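Ribosomal large subunit pseudouridine synthase D (Escherichia coli, PDB 1PRZ) modifies 23S ribosomal RNA as a pseudouridine synthase, probably isomerising uridines at three positions to pseudouridine. Local coordinates at residues G59-L64 with R83-L88; E92-Y97 with M209-H214; E98-G103 with P172-P177; G108-E113 with P133-Y138; H137-E142 with R149-L154. All blocks are in the same frame, centred on the assembly; numbering follows the deposited sequence.

Contact 1: G59-L64 with R83-L88; sequences GIVHRL and RLVESL
Val61 turns its isopropyl group toward helix 78-89, and its two methyls meet different turns of that helix. CG1, anti to the carbonyl carbon of Val61 (chi1 -57°), lies 4.0 Å from Val85 CG2 and 4.2 Å from Leu84 CB. CG2 leans the other way along the helix and approaches Leu88 CD1 at 3.9 Å. The axes of both the Val61-Val85 and the Val61-Leu88 side-chain pairs are inclined to each other, so the methyls meet at an angle and do not run alongside. Leu88 CD1 comes within 3.1 Å of Val61 O, and the same methyl sits 4.1 Å from His62 CB. No hydrogen bond joins the two segments; the contact is apolar packing of a loop on a helix. The loop is the one that leads into Asp65, probably the catalytic aspartate by analogy with relatives, and His62-Arg63-Leu64 immediately precede it in the His-Arg-Leu-Asp motif of the RluA family. Arg63 forms a salt bridge with Asp65 through NH2. Within the fold, the His62 side chain touches Met72 and Val73 of strand 71-75, while Leu84 of the helix packs on Ala75 of the same strand. Leu88 also reaches Ile93 and Arg95.

Contact 2: E92-Y97 with M209-H214; sequences EITREY and MLRLYH
Thr94 and Arg211 exchange two backbone hydrogen bonds, Thr94 N to Arg211 O at 2.9 Å and Arg211 N to Thr94 O at 3.0 Å. Glu96 and Met209 form the next such pair, with Glu96 N 2.9 Å from Met209 O and a weak return bond. Arg95 and Leu210 face each other between them as a non-hydrogen-bonded pair. Beyond the strand end a water bridges the backbones, donating to Glu92 O and accepting from Tyr213 N.

Apolar contacts lie on the face of Arg95 and Leu210. Leu210 CD1 meets Ile93 CG2 at 3.6 Å and Arg95 CG at 3.7 Å. On the other face Met209, present as selenomethionine, has CG anti to its backbone N and then bends at chi2 (-89°) and chi3 (-87°), which carries CE to 3.7 Å from Glu96 OE1 and within 4.0 Å of Thr94 CG2.

Among the charged groups, Arg211 pairs with Glu222, while Glu96 OE2 takes salt bridges from Arg153 and Arg139. A leucine in place of Glu96 has no carboxylate, and Arg153 and Arg139 would probably be left with their charges poorly balanced. Flanked by strands 147-154 and 220-224, the two strands form an antiparallel ladder in the seven-stranded sheet of the pseudouridine synthase catalytic domain.

Contact 3: E98-G103 with P172-P177; sequences EAVAIG and PLVGDP
Ile102 holds CG1 between its backbone N and carbonyl carbon (chi1 69°), a rotation that sends the longer branch against the CD-CG side of the Pro172 ring: CG1 lies 3.6 Å from Pro172 CD, and CD1 follows at 3.7 Å from the same atom. Val100, with CG1 anti to its backbone N (chi1 178°), lies alongside Val174 and brings that methyl to 3.7 Å from Val174 CG2. The second branch of Ile102, CG2, also packs on Val174 CG2, at 3.9 Å. Two hydrogen bonds link the backbones across a single bridge between Ala101 and Leu173. Ile102 N donates to Pro172 O at 2.9 Å, almost straight at 174° and nearly along the C=O axis, and Val174 N donates to Val100 O at 3.0 Å. The arrangement lays a loop, coming from helix 161-168, against strand 94-102 of the central sheet. The loop then leaves through a type II turn from Leu173 to Asp176, with Gly175 at positive phi. Leu173 CD2 sits 4.0 Å from both Ala99 CB and Ala101 CB, while its side chain also packs on Ile162 and Met166 of that helix. The Leu173 side chain is about 8 Å from that of Asp65, the probable active-site residue.

Contact 4: G108-E113 with P133-Y138; sequences GGTVDE and PAVTHY
The Tyr138 ring lies across Gly109, with Gly109 N 3.5 Å above the ring plane and over its centre. Gly109 CA makes a CH-pi contact on this face, 4.0 Å from the ring centroid and 21° off the normal. Tyr138 reaches this place because its CG sits between backbone N and carbonyl carbon (chi1 63°), folding the ring over the opposing strand; this is the cross-strand glycine-aromatic pairing known as aromatic rescue. A CB on Gly109 would be tight against Tyr138 OH. The strands are 109-117 and 135-143, antiparallel neighbours in the seven-stranded sheet.

A water in the plane at the ring's edge bonds Tyr138 OH at 3.0 Å. Val111 CG2 approaches Tyr138 CE2 obliquely, at 3.8 Å. The His137 ring, on the other face of the sheet, is met at its edge and in its plane by Thr110 OG1, 2.8 Å from His137 ND1. Its NE2 bonds Glu155, so both ring nitrogens are engaged, which probably fixes the ring's rotation. Thr110 CG2 extends from the same side chain to Val135 CG1 at 3.7 Å.

Gly109 with Tyr138 and Val111 with Thr136 are hydrogen-bonded pairs, each with reciprocal N-H to O bonds. Helix 161-168 covers the face of Val111, Thr136 and Tyr138: His165 touches the first two, Met166 the tyrosine, and Gln161 NE2 bonds Thr136 OG1. Toward the other end, Val135 CG2 rests 3.7 Å from Asp112 CG, and a water accepts from Ala134 N while donating to Asp112 OD1 at 2.6 Å.

Contact 5: H137-E142 with R149-L154; sequences HYRIME and RLRLRL
Arg149 starts opposite Glu142, its CB 4.1 Å from Glu142 CB. The chain runs on with CG anti to the backbone N, then bends at chi3 (66°), and CD passes 4.0 Å from Glu142 OE1. Arg149 NE donates at 2.9 Å to the anti lone pair of Glu142 OE1, and NH2 donates to the same oxygen at 3.2 Å from above the carboxylate plane. Carboxylate and guanidinium stand nearly perpendicular, 88° apart, although OE1 lies close to the guanidinium plane. Met141 CB covers one face of the guanidinium, 3.5 Å from Arg149 NH1, which also makes a long, weak ion pair with Glu98.

The backbone brings both residues opposite Arg149: Met141 N and, weakly, Glu142 N donate to Arg149 O, a classic beta bulge in the hairpin of strands 135-143 and 147-154. A methionine in place of Arg149 has no guanidinium, and the Glu142 carboxylate would probably be held less firmly, with Arg239 its remaining charged partner here.

On the opposite face, Leu150 CD2 packs 3.7 Å from Ile140 CG1. Glu142 OE2 bridges to Arg239, Arg151 NH1 to Glu98, and Arg139 and Arg153 to Glu96. The face lined by these arginines is therefore rich in cations, yet carboxylates distributed among them probably offset much of their charge.

From the N terminus, contact 1 closes first, joining the loop before Asp65 to helix 78-89, and it is complete before the other four begin. A probable hydrogen bond from Glu92 N to Ser87 O links the end of that helix to the approach to strand 94-102, whose first half opens contact 2 and whose second half opens contact 3. Contact 2 makes the longest closure, to strand 205-213, and encloses contacts 3, 4 and 5; contact 3, to the loop 172-177, in turn encloses contacts 4 and 5. Those two follow one another through His137 and Tyr138. Contacts 2, 4 and 5 join strands of one sheet, and contact 3 lays a loop against it.

Contact 1: G59-L64 with R83-L88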
# COMPACT_ATOMS: atom_id res chain seq x y z
N GLY A 59 -3.15 -18.28 7.05
CA GLY A 59 -1.85 -17.67 7.29
C GLY A 59 -1.74 -16.17 7.06
O GLY A 59 -0.66 -15.58 7.22
N ILE A 60 -2.86 -15.54 6.68
CA ILE A 60 -2.88 -14.09 6.44
C ILE A 60 -2.74 -13.34 7.76
O ILE A 60 -3.60 -13.45 8.64
CB ILE A 60 -4.20 -13.66 5.74
CG1 ILE A 60 -4.26 -14.30 4.34
CG2 ILE A 60 -4.27 -12.13 5.65
CD1 ILE A 60 -5.61 -14.28 3.69
N VAL A 61 -1.66 -12.57 7.91
CA VAL A 61 -1.41 -11.84 9.15
C VAL A 61 -1.48 -10.32 9.05
O VAL A 61 -1.50 -9.63 10.07
CB VAL A 61 -0.04 -12.22 9.80
CG1 VAL A 61 0.02 -13.72 10.08
CG2 VAL A 61 1.11 -11.82 8.91
N HIS A 62 -1.47 -9.78 7.83
CA HIS A 62 -1.63 -8.34 7.63
C HIS A 62 -2.24 -8.18 6.24
O HIS A 62 -2.23 -9.11 5.44
CB HIS A 62 -0.29 -7.57 7.80
CG HIS A 62 0.67 -7.70 6.64
ND1 HIS A 62 1.44 -8.82 6.41
CD2 HIS A 62 1.01 -6.81 5.68
CE1 HIS A 62 2.21 -8.62 5.35
NE2 HIS A 62 1.97 -7.41 4.89
N ARG A 63 -2.81 -7.02 5.95
CA ARG A 63 -3.47 -6.89 4.66
C ARG A 63 -3.14 -5.60 3.96
O ARG A 63 -2.56 -4.68 4.55
CB ARG A 63 -5.01 -6.97 4.85
CG ARG A 63 -5.56 -5.75 5.65
CD ARG A 63 -7.09 -5.73 5.92
NE ARG A 63 -7.89 -5.35 4.75
CZ ARG A 63 -7.85 -4.15 4.15
NH1 ARG A 63 -8.63 -3.91 3.10
NH2 ARG A 63 -7.03 -3.19 4.59
N LEU A 64 -3.53 -5.55 2.69
CA LEU A 64 -3.35 -4.38 1.84
C LEU A 64 -4.73 -4.20 1.22
O LEU A 64 -5.47 -5.19 1.06
CB LEU A 64 -2.35 -4.64 0.70
CG LEU A 64 -0.88 -4.98 0.97
CD1 LEU A 64 -0.15 -5.16 -0.37
CD2 LEU A 64 -0.21 -3.87 1.79
N ARG A 83 4.14 -16.43 15.65
CA ARG A 83 5.31 -15.56 15.77
C ARG A 83 5.14 -14.29 14.93
O ARG A 83 5.43 -13.19 15.40
CB ARG A 83 6.56 -16.31 15.32
CG ARG A 83 6.87 -17.55 16.14
CD ARG A 83 7.49 -17.20 17.50
NE ARG A 83 8.73 -16.44 17.34
CZ ARG A 83 9.70 -16.36 18.26
NH1 ARG A 83 9.58 -17.01 19.41
NH2 ARG A 83 10.79 -15.62 18.02
N LEU A 84 4.68 -14.43 13.68
CA LEU A 84 4.48 -13.27 12.82
C LEU A 84 3.46 -12.34 13.45
O LEU A 84 3.65 -11.13 13.45
CB LEU A 84 4.03 -13.67 11.40
CG LEU A 84 5.12 -14.20 10.45
CD1 LEU A 84 4.54 -14.58 9.09
CD2 LEU A 84 6.19 -13.15 10.28
N VAL A 85 2.37 -12.89 14.00
CA VAL A 85 1.37 -12.05 14.63
C VAL A 85 1.98 -11.29 15.80
O VAL A 85 1.67 -10.11 16.00
CB VAL A 85 0.19 -12.86 15.15
CG1 VAL A 85 -0.71 -11.99 16.04
CG2 VAL A 85 -0.61 -13.37 13.97
N GLU A 86 2.84 -11.97 16.55
CA GLU A 86 3.50 -11.35 17.69
C GLU A 86 4.44 -10.23 17.25
O GLU A 86 4.51 -9.15 17.89
CB GLU A 86 4.29 -12.41 18.44
CG GLU A 86 5.16 -11.85 19.53
CD GLU A 86 6.03 -12.94 20.15
OE1 GLU A 86 5.47 -13.79 20.87
OE2 GLU A 86 7.26 -12.96 19.91
N SER A 87 5.18 -10.49 16.17
CA SER A 87 6.11 -9.52 15.62
C SER A 87 5.37 -8.24 15.24
O SER A 87 5.89 -7.15 15.44
CB SER A 87 6.83 -10.10 14.40
OG SER A 87 7.84 -11.00 14.79
N LEU A 88 4.16 -8.38 14.70
CA LEU A 88 3.32 -7.23 14.32
C LEU A 88 2.80 -6.47 15.56
O LEU A 88 2.74 -5.24 15.56
CB LEU A 88 2.14 -7.71 13.47
CG LEU A 88 2.41 -8.03 11.99
CD1 LEU A 88 1.23 -8.80 11.39
CD2 LEU A 88 2.66 -6.73 11.22

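Contact 2: E92-Y97 with M209-H214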
# COMPACT_ATOMS: atom_id res chain seq x y z
N GLU A 92 7.53 -4.81 15.06
CA GLU A 92 8.89 -5.20 14.66
C GLU A 92 9.00 -5.60 13.18
O GLU A 92 10.00 -6.15 12.74
CB GLU A 92 9.38 -6.36 15.52
CG GLU A 92 9.29 -6.07 17.01
CD GLU A 92 9.77 -7.23 17.87
OE1 GLU A 92 9.30 -8.37 17.67
OE2 GLU A 92 10.61 -6.99 18.76
N ILE A 93 7.95 -5.35 12.41
CA ILE A 93 8.00 -5.64 10.99
C ILE A 93 8.06 -4.30 10.22
O ILE A 93 7.18 -3.44 10.40
CB ILE A 93 6.78 -6.48 10.54
CG1 ILE A 93 6.82 -7.86 11.24
CG2 ILE A 93 6.80 -6.68 9.03
CD1 ILE A 93 5.84 -8.85 10.69
N THR A 94 9.10 -4.10 9.42
CA THR A 94 9.18 -2.85 8.64
C THR A 94 8.36 -2.96 7.34
O THR A 94 8.59 -3.87 6.52
CB THR A 94 10.63 -2.53 8.25
OG1 THR A 94 11.43 -2.47 9.44
CG2 THR A 94 10.69 -1.21 7.48
N ARG A 95 7.40 -2.06 7.18
CA ARG A 95 6.59 -2.03 5.96
C ARG A 95 6.73 -0.64 5.33
O ARG A 95 6.16 0.33 5.84
CB ARG A 95 5.12 -2.35 6.28
CG ARG A 95 4.89 -3.81 6.65
CD ARG A 95 3.48 -4.04 7.16
NE ARG A 95 3.26 -3.56 8.52
CZ ARG A 95 2.09 -3.66 9.17
NH1 ARG A 95 1.04 -4.22 8.58
NH2 ARG A 95 1.96 -3.18 10.41
N GLU A 96 7.49 -0.57 4.24
CA GLU A 96 7.71 0.71 3.58
C GLU A 96 6.85 0.83 2.31
O GLU A 96 6.62 -0.15 1.61
CB GLU A 96 9.20 0.86 3.25
CG GLU A 96 9.58 2.16 2.61
CD GLU A 96 11.07 2.28 2.46
OE1 GLU A 96 11.63 1.64 1.53
OE2 GLU A 96 11.66 2.99 3.32
N TYR A 97 6.38 2.04 2.04
CA TYR A 97 5.52 2.30 0.90
C TYR A 97 6.02 3.44 0.07
O TYR A 97 6.69 4.32 0.59
CB TYR A 97 4.14 2.74 1.36
CG TYR A 97 3.31 1.66 1.94
CD1 TYR A 97 2.27 1.10 1.20
CD2 TYR A 97 3.52 1.21 3.26
CE1 TYR A 97 1.44 0.12 1.75
CE2 TYR A 97 2.69 0.22 3.82
CZ TYR A 97 1.65 -0.30 3.05
OH TYR A 97 0.76 -1.22 3.56
N MSE A 209 8.74 -2.30 0.18
CA MSE A 209 9.81 -3.02 0.89
C MSE A 209 9.22 -3.60 2.18
O MSE A 209 8.35 -2.99 2.81
CB MSE A 209 10.99 -2.06 1.19
CG MSE A 209 12.15 -2.72 1.96
SE MSE A 209 11.89 -2.57 3.86
CE MSE A 209 12.73 -0.81 4.10
N LEU A 210 9.69 -4.78 2.55
CA LEU A 210 9.21 -5.46 3.73
C LEU A 210 10.42 -6.12 4.38
O LEU A 210 11.16 -6.83 3.72
CB LEU A 210 8.20 -6.51 3.29
CG LEU A 210 7.70 -7.42 4.39
CD1 LEU A 210 6.98 -6.59 5.41
CD2 LEU A 210 6.78 -8.47 3.76
N ARG A 211 10.62 -5.86 5.66
CA ARG A 211 11.76 -6.45 6.35
C ARG A 211 11.29 -7.04 7.69
O ARG A 211 10.44 -6.47 8.37
CB ARG A 211 12.83 -5.37 6.54
CG ARG A 211 14.10 -5.83 7.23
CD ARG A 211 14.85 -4.61 7.77
NE ARG A 211 15.40 -3.82 6.68
CZ ARG A 211 15.48 -2.48 6.67
NH1 ARG A 211 15.03 -1.77 7.70
NH2 ARG A 211 16.03 -1.86 5.62
N LEU A 212 11.83 -8.20 8.06
CA LEU A 212 11.41 -8.82 9.29
C LEU A 212 12.43 -9.85 9.76
O LEU A 212 13.33 -10.23 9.02
CB LEU A 212 10.04 -9.48 9.10
CG LEU A 212 9.93 -10.58 8.03
CD1 LEU A 212 10.54 -11.90 8.50
CD2 LEU A 212 8.46 -10.79 7.66
N TYR A 213 12.30 -10.27 11.01
CA TYR A 213 13.16 -11.34 11.54
C TYR A 213 12.34 -12.60 11.28
O TYR A 213 11.20 -12.73 11.76
CB TYR A 213 13.40 -11.17 13.03
CG TYR A 213 14.26 -9.97 13.34
CD1 TYR A 213 15.62 -9.95 13.01
CD2 TYR A 213 13.70 -8.83 13.93
CE1 TYR A 213 16.41 -8.81 13.24
CE2 TYR A 213 14.47 -7.68 14.16
CZ TYR A 213 15.82 -7.68 13.82
OH TYR A 213 16.55 -6.53 14.06
N HIS A 214 12.90 -13.50 10.49
CA HIS A 214 12.21 -14.73 10.11
C HIS A 214 11.61 -15.35 11.39
O HIS A 214 12.32 -15.57 12.36
CB HIS A 214 13.17 -15.68 9.41
CG HIS A 214 12.51 -16.86 8.78
ND1 HIS A 214 12.09 -17.95 9.51
CD2 HIS A 214 12.15 -17.09 7.50
CE1 HIS A 214 11.50 -18.81 8.69
NE2 HIS A 214 11.52 -18.32 7.47
O HOH W 1 10.22 -8.93 12.84

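Contact 3: E98-G103 with P172-P177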
# COMPACT_ATOMS: atom_id res chain seq x y z
N GLU A 98 5.70 3.40 -1.22
CA GLU A 98 6.00 4.51 -2.11
C GLU A 98 4.59 5.03 -2.50
O GLU A 98 3.67 4.24 -2.74
CB GLU A 98 6.73 4.08 -3.37
CG GLU A 98 6.99 5.27 -4.25
CD GLU A 98 8.39 5.29 -4.82
OE1 GLU A 98 9.38 5.06 -4.07
OE2 GLU A 98 8.49 5.56 -6.04
N ALA A 99 4.44 6.34 -2.58
CA ALA A 99 3.14 6.92 -2.88
C ALA A 99 3.33 8.21 -3.63
O ALA A 99 4.40 8.83 -3.58
CB ALA A 99 2.38 7.21 -1.56
N VAL A 100 2.26 8.63 -4.30
CA VAL A 100 2.27 9.91 -4.98
C VAL A 100 1.08 10.65 -4.39
O VAL A 100 -0.05 10.16 -4.44
CB VAL A 100 2.11 9.79 -6.49
CG1 VAL A 100 2.09 11.19 -7.08
CG2 VAL A 100 3.29 8.95 -7.09
N ALA A 101 1.36 11.80 -3.78
CA ALA A 101 0.31 12.60 -3.14
C ALA A 101 0.03 13.89 -3.91
O ALA A 101 0.90 14.43 -4.62
CB ALA A 101 0.69 12.92 -1.70
N ILE A 102 -1.19 14.40 -3.79
CA ILE A 102 -1.52 15.62 -4.49
C ILE A 102 -0.93 16.78 -3.73
O ILE A 102 -0.82 16.76 -2.49
CB ILE A 102 -3.06 15.85 -4.62
CG1 ILE A 102 -3.64 16.16 -3.24
CG2 ILE A 102 -3.74 14.63 -5.27
CD1 ILE A 102 -4.83 17.12 -3.25
N GLY A 103 -0.51 17.78 -4.47
CA GLY A 103 -0.00 18.97 -3.85
C GLY A 103 1.49 19.01 -3.69
O GLY A 103 2.15 17.98 -3.58
N PRO A 172 -4.04 14.16 0.05
CA PRO A 172 -4.50 12.78 -0.24
C PRO A 172 -3.73 12.21 -1.45
O PRO A 172 -3.14 12.93 -2.23
CB PRO A 172 -6.00 12.94 -0.50
CG PRO A 172 -6.14 14.42 -0.98
CD PRO A 172 -5.14 15.15 -0.12
N LEU A 173 -3.74 10.90 -1.58
CA LEU A 173 -3.02 10.29 -2.67
C LEU A 173 -3.74 10.48 -3.98
O LEU A 173 -4.97 10.51 -4.00
CB LEU A 173 -2.85 8.79 -2.37
CG LEU A 173 -2.17 8.53 -1.02
CD1 LEU A 173 -1.79 7.03 -0.88
CD2 LEU A 173 -0.90 9.36 -0.94
N VAL A 174 -2.97 10.61 -5.05
CA VAL A 174 -3.47 10.72 -6.42
C VAL A 174 -4.28 9.43 -6.69
O VAL A 174 -3.87 8.33 -6.32
CB VAL A 174 -2.29 10.76 -7.43
CG1 VAL A 174 -2.78 10.59 -8.87
CG2 VAL A 174 -1.52 12.07 -7.28
N GLY A 175 -5.44 9.60 -7.33
CA GLY A 175 -6.28 8.47 -7.71
C GLY A 175 -7.13 7.79 -6.64
O GLY A 175 -7.86 6.85 -6.95
N ASP A 176 -7.02 8.26 -5.40
CA ASP A 176 -7.75 7.67 -4.29
C ASP A 176 -9.23 7.99 -4.53
O ASP A 176 -9.63 9.14 -4.43
CB ASP A 176 -7.31 8.31 -2.97
CG ASP A 176 -7.74 7.50 -1.76
OD1 ASP A 176 -8.92 7.04 -1.73
OD2 ASP A 176 -6.88 7.33 -0.85
N PRO A 177 -10.05 6.97 -4.80
CA PRO A 177 -11.47 7.19 -5.06
C PRO A 177 -12.28 7.54 -3.81
O PRO A 177 -13.44 7.98 -3.91
CB PRO A 177 -11.91 5.87 -5.70
CG PRO A 177 -11.07 4.85 -4.98
CD PRO A 177 -9.72 5.52 -4.81

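Contact 4: G108-E113 with P133-Y138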
# COMPACT_ATOMS: atom_id res chain seq x y z
N GLY A 108 9.10 16.40 4.86
CA GLY A 108 8.75 15.07 5.31
C GLY A 108 8.28 15.24 6.77
O GLY A 108 8.25 16.37 7.27
N GLY A 109 7.93 14.15 7.45
CA GLY A 109 7.47 14.27 8.81
C GLY A 109 6.78 13.02 9.36
O GLY A 109 6.98 11.89 8.88
N THR A 110 5.96 13.24 10.39
CA THR A 110 5.25 12.15 11.02
C THR A 110 3.84 12.59 11.30
O THR A 110 3.59 13.73 11.68
CB THR A 110 5.89 11.76 12.38
OG1 THR A 110 7.22 11.29 12.14
CG2 THR A 110 5.11 10.63 13.07
N VAL A 111 2.90 11.68 11.03
CA VAL A 111 1.52 11.96 11.34
C VAL A 111 1.23 10.98 12.45
O VAL A 111 1.32 9.77 12.28
CB VAL A 111 0.55 11.70 10.18
CG1 VAL A 111 -0.86 11.96 10.68
CG2 VAL A 111 0.86 12.63 8.98
N ASP A 112 0.92 11.54 13.61
CA ASP A 112 0.61 10.75 14.79
C ASP A 112 -0.77 11.23 15.24
O ASP A 112 -0.86 12.20 15.98
CB ASP A 112 1.65 11.03 15.88
CG ASP A 112 1.41 10.21 17.14
OD1 ASP A 112 0.26 9.77 17.38
OD2 ASP A 112 2.39 10.01 17.90
N GLU A 113 -1.82 10.58 14.73
CA GLU A 113 -3.21 10.93 15.04
C GLU A 113 -4.02 9.64 15.00
O GLU A 113 -3.92 8.88 14.04
CB GLU A 113 -3.75 11.89 13.99
CG GLU A 113 -2.89 13.14 13.76
CD GLU A 113 -3.02 14.18 14.86
OE1 GLU A 113 -3.86 13.98 15.78
OE2 GLU A 113 -2.29 15.20 14.81
N PRO A 133 -4.67 4.52 18.24
CA PRO A 133 -3.44 5.25 17.91
C PRO A 133 -2.84 4.84 16.58
O PRO A 133 -2.79 3.66 16.24
CB PRO A 133 -2.50 4.95 19.11
CG PRO A 133 -3.12 3.69 19.78
CD PRO A 133 -4.62 4.00 19.62
N ALA A 134 -2.38 5.82 15.81
CA ALA A 134 -1.80 5.52 14.52
C ALA A 134 -0.65 6.49 14.26
O ALA A 134 -0.74 7.69 14.51
CB ALA A 134 -2.85 5.63 13.43
N VAL A 135 0.45 5.94 13.74
CA VAL A 135 1.63 6.74 13.48
C VAL A 135 2.16 6.34 12.10
O VAL A 135 2.41 5.15 11.84
CB VAL A 135 2.73 6.48 14.55
CG1 VAL A 135 3.99 7.31 14.25
CG2 VAL A 135 2.22 6.84 15.96
N THR A 136 2.31 7.34 11.23
CA THR A 136 2.84 7.15 9.89
C THR A 136 4.00 8.11 9.71
O THR A 136 3.87 9.30 9.98
CB THR A 136 1.81 7.52 8.81
OG1 THR A 136 0.68 6.67 8.92
CG2 THR A 136 2.46 7.38 7.40
N HIS A 137 5.13 7.60 9.23
CA HIS A 137 6.31 8.45 8.99
C HIS A 137 6.44 8.59 7.49
O HIS A 137 6.26 7.60 6.77
CB HIS A 137 7.59 7.79 9.54
CG HIS A 137 7.54 7.53 11.01
ND1 HIS A 137 7.40 8.54 11.93
CD2 HIS A 137 7.52 6.37 11.71
CE1 HIS A 137 7.29 8.02 13.14
NE2 HIS A 137 7.36 6.70 13.04
N TYR A 138 6.77 9.79 7.02
CA TYR A 138 6.91 10.01 5.59
C TYR A 138 8.08 10.92 5.23
O TYR A 138 8.44 11.83 5.99
CB TYR A 138 5.60 10.56 5.01
CG TYR A 138 5.18 11.92 5.53
CD1 TYR A 138 5.45 13.09 4.80
CD2 TYR A 138 4.53 12.05 6.75
CE1 TYR A 138 5.07 14.36 5.28
CE2 TYR A 138 4.14 13.32 7.23
CZ TYR A 138 4.42 14.45 6.49
OH TYR A 138 4.01 15.68 6.94
O HOH W 2 2.51 16.20 9.52
O HOH W 3 -2.09 8.61 17.18

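Contact 5: H137-E142 with R149-L154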
# COMPACT_ATOMS: atom_id res chain seq x y z
N HIS A 137 5.13 7.60 9.23
CA HIS A 137 6.31 8.45 8.99
C HIS A 137 6.44 8.59 7.49
O HIS A 137 6.26 7.60 6.77
CB HIS A 137 7.59 7.79 9.54
CG HIS A 137 7.54 7.53 11.01
ND1 HIS A 137 7.40 8.54 11.93
CD2 HIS A 137 7.52 6.37 11.71
CE1 HIS A 137 7.29 8.02 13.14
NE2 HIS A 137 7.36 6.70 13.04
N TYR A 138 6.77 9.79 7.02
CA TYR A 138 6.91 10.01 5.59
C TYR A 138 8.08 10.92 5.23
O TYR A 138 8.44 11.83 5.99
CB TYR A 138 5.60 10.56 5.01
CG TYR A 138 5.18 11.92 5.53
CD1 TYR A 138 5.45 13.09 4.80
CD2 TYR A 138 4.53 12.05 6.75
CE1 TYR A 138 5.07 14.36 5.28
CE2 TYR A 138 4.14 13.32 7.23
CZ TYR A 138 4.42 14.45 6.49
OH TYR A 138 4.01 15.68 6.94
N ARG A 139 8.69 10.62 4.07
CA ARG A 139 9.85 11.35 3.51
C ARG A 139 9.49 11.77 2.08
O ARG A 139 8.86 11.00 1.35
CB ARG A 139 11.07 10.42 3.33
CG ARG A 139 11.68 9.72 4.53
CD ARG A 139 12.92 8.93 4.05
NE ARG A 139 12.62 7.54 3.64
CZ ARG A 139 13.30 6.82 2.74
NH1 ARG A 139 14.36 7.31 2.08
NH2 ARG A 139 12.91 5.56 2.51
N ILE A 140 9.98 12.93 1.65
CA ILE A 140 9.72 13.36 0.29
C ILE A 140 10.91 12.84 -0.53
O ILE A 140 12.07 13.16 -0.24
CB ILE A 140 9.65 14.89 0.19
CG1 ILE A 140 8.36 15.37 0.87
CG2 ILE A 140 9.71 15.35 -1.24
CD1 ILE A 140 8.38 16.82 1.16
N MSE A 141 10.62 12.00 -1.52
CA MSE A 141 11.67 11.42 -2.38
C MSE A 141 11.95 12.33 -3.57
O MSE A 141 13.06 12.40 -4.09
CB MSE A 141 11.24 10.08 -2.99
CG MSE A 141 10.91 8.97 -2.07
SE MSE A 141 12.42 8.49 -0.92
CE MSE A 141 13.55 7.75 -2.17
N GLU A 142 10.90 13.01 -4.02
CA GLU A 142 11.02 13.81 -5.22
C GLU A 142 9.85 14.78 -5.31
O GLU A 142 8.72 14.43 -4.93
CB GLU A 142 11.02 12.85 -6.44
CG GLU A 142 10.90 13.53 -7.80
CD GLU A 142 10.99 12.54 -8.97
OE1 GLU A 142 10.77 11.32 -8.77
OE2 GLU A 142 11.26 12.99 -10.12
N ARG A 149 6.25 12.86 -4.59
CA ARG A 149 6.49 11.42 -4.45
C ARG A 149 7.03 11.20 -3.03
O ARG A 149 7.98 11.86 -2.60
CB ARG A 149 7.52 10.92 -5.48
CG ARG A 149 7.82 9.43 -5.34
CD ARG A 149 8.50 8.83 -6.59
NE ARG A 149 9.85 9.34 -6.86
CZ ARG A 149 10.98 8.81 -6.38
NH1 ARG A 149 10.94 7.75 -5.57
NH2 ARG A 149 12.17 9.29 -6.76
N LEU A 150 6.43 10.24 -2.32
CA LEU A 150 6.80 9.96 -0.94
C LEU A 150 7.19 8.51 -0.70
O LEU A 150 6.85 7.61 -1.47
CB LEU A 150 5.63 10.25 0.02
CG LEU A 150 4.89 11.59 -0.12
CD1 LEU A 150 3.57 11.56 0.68
CD2 LEU A 150 5.81 12.71 0.34
N ARG A 151 7.88 8.32 0.41
CA ARG A 151 8.21 6.99 0.88
C ARG A 151 7.70 7.07 2.32
O ARG A 151 7.99 8.05 3.03
CB ARG A 151 9.69 6.77 0.87
CG ARG A 151 10.00 5.36 0.75
CD ARG A 151 10.36 5.10 -0.66
NE ARG A 151 11.78 4.88 -0.70
CZ ARG A 151 12.49 4.76 -1.82
NH1 ARG A 151 11.90 4.84 -3.02
NH2 ARG A 151 13.80 4.58 -1.75
N LEU A 152 6.93 6.07 2.75
CA LEU A 152 6.35 6.08 4.09
C LEU A 152 6.65 4.78 4.84
O LEU A 152 6.89 3.74 4.23
CB LEU A 152 4.82 6.25 4.00
CG LEU A 152 4.27 7.43 3.20
CD1 LEU A 152 4.08 7.04 1.72
CD2 LEU A 152 2.98 7.86 3.81
N ARG A 153 6.67 4.86 6.16
CA ARG A 153 6.87 3.66 6.95
C ARG A 153 5.78 3.61 8.00
O ARG A 153 5.48 4.62 8.64
CB ARG A 153 8.25 3.61 7.61
CG ARG A 153 9.30 3.37 6.56
CD ARG A 153 10.60 2.87 7.11
NE ARG A 153 11.56 2.80 6.02
CZ ARG A 153 12.85 2.56 6.19
NH1 ARG A 153 13.31 2.35 7.42
NH2 ARG A 153 13.68 2.59 5.14
N LEU A 154 5.19 2.42 8.12
CA LEU A 154 4.11 2.14 9.04
C LEU A 154 4.64 1.69 10.41
O LEU A 154 5.34 0.69 10.51
CB LEU A 154 3.22 1.01 8.47
CG LEU A 154 2.30 1.30 7.25
CD1 LEU A 154 1.55 0.01 6.85
CD2 LEU A 154 1.29 2.40 7.57